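Local coordinates for protein enterochelin esterase (Salmonella enterica subsp. enterica serovar Typhimurium, PDB 3MGA) that probably hydrolyses the ester bonds of the siderophore ferric enterobactin (enterochelin) so that the bound iron can be released, at residues I330-K334 with L363-L367. Residues are numbered along the deposited sequence.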
loop_
_atom_site.group_PDB
_atom_site.type_symbol
_atom_site.label_atom_id
_atom_site.label_comp_id
_atom_site.label_asym_id
_atom_site.label_seq_id
_atom_site.Cartn_x
_atom_site.Cartn_y
_atom_site.Cartn_z
ATOM N N ILE A 330 -9.034 -18.440 -4.672
ATOM C CA ILE A 330 -8.148 -19.601 -4.765
ATOM C C ILE A 330 -8.959 -20.889 -4.961
ATOM O O ILE A 330 -8.469 -21.847 -5.554
ATOM C CB ILE A 330 -7.242 -19.729 -3.511
ATOM C CG1 ILE A 330 -6.383 -18.467 -3.340
ATOM C CG2 ILE A 330 -6.346 -20.961 -3.614
ATOM C CD1 ILE A 330 -5.469 -18.491 -2.124
ATOM N N THR A 331 -10.199 -20.896 -4.470
ATOM C CA THR A 331 -11.085 -22.057 -4.593
ATOM C C THR A 331 -11.668 -22.189 -6.007
ATOM O O THR A 331 -11.762 -23.298 -6.539
ATOM C CB THR A 331 -12.254 -21.989 -3.577
ATOM O OG1 THR A 331 -11.736 -21.879 -2.245
ATOM C CG2 THR A 331 -13.135 -23.231 -3.675
ATOM N N ARG A 332 -12.061 -21.061 -6.603
ATOM C CA ARG A 332 -12.640 -21.048 -7.957
ATOM C C ARG A 332 -11.648 -21.565 -8.999
ATOM O O ARG A 332 -12.017 -22.333 -9.890
ATOM C CB ARG A 332 -13.092 -19.634 -8.348
ATOM C CG ARG A 332 -14.176 -18.997 -7.463
ATOM C CD ARG A 332 -15.520 -19.719 -7.523
ATOM N NE ARG A 332 -15.505 -21.031 -6.876
ATOM C CZ ARG A 332 -16.554 -21.852 -6.818
ATOM N NH1 ARG A 332 -17.717 -21.504 -7.364
ATOM N NH2 ARG A 332 -16.443 -23.027 -6.206
ATOM N N LEU A 333 -10.394 -21.130 -8.882
ATOM C CA LEU A 333 -9.332 -21.551 -9.796
ATOM C C LEU A 333 -8.989 -23.023 -9.584
ATOM O O LEU A 333 -8.691 -23.746 -10.536
ATOM C CB LEU A 333 -8.075 -20.703 -9.584
ATOM C CG LEU A 333 -8.206 -19.207 -9.871
ATOM C CD1 LEU A 333 -6.942 -18.473 -9.463
ATOM C CD2 LEU A 333 -8.520 -18.970 -11.339
ATOM N N LYS A 334 -9.035 -23.450 -8.325
ATOM C CA LYS A 334 -8.733 -24.827 -7.946
ATOM C C LYS A 334 -9.722 -25.815 -8.565
ATOM O O LYS A 334 -9.325 -26.894 -8.998
ATOM C CB LYS A 334 -8.724 -24.953 -6.419
ATOM C CG LYS A 334 -8.330 -26.323 -5.871
ATOM C CD LYS A 334 -8.268 -26.314 -4.337
ATOM C CE LYS A 334 -7.198 -25.350 -3.806
ATOM N NZ LYS A 334 -7.139 -25.310 -2.320
ATOM N N LEU A 363 -1.536 -18.716 -4.130
ATOM C CA LEU A 363 -2.286 -18.233 -5.281
ATOM C C LEU A 363 -1.440 -18.378 -6.534
ATOM O O LEU A 363 -1.932 -18.821 -7.565
ATOM C CB LEU A 363 -2.718 -16.775 -5.106
ATOM C CG LEU A 363 -3.450 -16.178 -6.317
ATOM C CD1 LEU A 363 -4.634 -17.058 -6.725
ATOM C CD2 LEU A 363 -3.897 -14.774 -6.036
ATOM N N TYR A 364 -0.162 -18.011 -6.430
ATOM C CA TYR A 364 0.765 -18.102 -7.557
ATOM C C TYR A 364 0.904 -19.535 -8.069
ATOM O O TYR A 364 0.822 -19.776 -9.272
ATOM C CB TYR A 364 2.146 -17.561 -7.177
ATOM C CG TYR A 364 3.146 -17.685 -8.303
ATOM C CD1 TYR A 364 3.292 -16.672 -9.247
ATOM C CD2 TYR A 364 3.926 -18.835 -8.443
ATOM C CE1 TYR A 364 4.199 -16.788 -10.292
ATOM C CE2 TYR A 364 4.833 -18.965 -9.487
ATOM C CZ TYR A 364 4.966 -17.932 -10.408
ATOM O OH TYR A 364 5.868 -18.054 -11.444
ATOM N N ALA A 365 1.117 -20.480 -7.159
ATOM C CA ALA A 365 1.265 -21.887 -7.539
ATOM C C ALA A 365 0.030 -22.398 -8.277
ATOM O O ALA A 365 0.149 -23.095 -9.276
ATOM C CB ALA A 365 1.544 -22.742 -6.315
ATOM N N GLN A 366 -1.149 -22.031 -7.783
ATOM C CA GLN A 366 -2.423 -22.451 -8.375
ATOM C C GLN A 366 -2.619 -22.017 -9.824
ATOM O O GLN A 366 -2.827 -22.851 -10.707
ATOM C CB GLN A 366 -3.594 -21.914 -7.540
ATOM C CG GLN A 366 -3.775 -22.589 -6.179
ATOM C CD GLN A 366 -4.268 -24.026 -6.286
ATOM O OE1 GLN A 366 -4.714 -24.471 -7.347
ATOM N NE2 GLN A 366 -4.204 -24.753 -5.178
ATOM N N LEU A 367 -2.558 -20.715 -10.065
ATOM C CA LEU A 367 -2.785 -20.184 -11.409
ATOM C C LEU A 367 -1.588 -20.274 -12.363
ATOM O O LEU A 367 -1.776 -20.223 -13.582
ATOM C CB LEU A 367 -3.308 -18.741 -11.335
ATOM C CG LEU A 367 -2.477 -17.686 -10.612
ATOM C CD1 LEU A 367 -1.116 -17.530 -11.256
ATOM C CD2 LEU A 367 -3.224 -16.359 -10.605
#
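Two helical turns, 330-334 and 363-367, run side by side in nearly the same direction, their axes 9.9 Å apart and inclined by 21°, and their side chains meet without any hydrogen bond between the segments. The apolar part of the interface centres on Leu333, whose CA-to-CB bond points at the other helix: its CD1 lies 3.9 Å from CD1 of Leu363 and 4.1 Å from CB of Leu367. One turn earlier, Ile330 joins the same cluster, with its CG1 4.1 Å from Leu363 CD1, so that Leu363 touches both residues of the i, i+3 pair. Two longer polar side chains border this cluster. The CG of Gln366 packs 4.0 Å from CG2 of Ile330, while the extended start of Lys334 carries its CE to 3.3 Å from the amide nitrogen NE2 of Gln366, a van der Waals approach at the more exposed margin. Helix 290-301 also meets the pair, through Leu300 against Leu333 and Leu296 against Leu363. Leu367 and Tyr364 rest on Ile374 of the edge strand 373-379; the contact joins the short helix 328-335 to helix 354-367, the crossover between parallel strands 344-350 and 373-379 of the alpha/beta-hydrolase sheet.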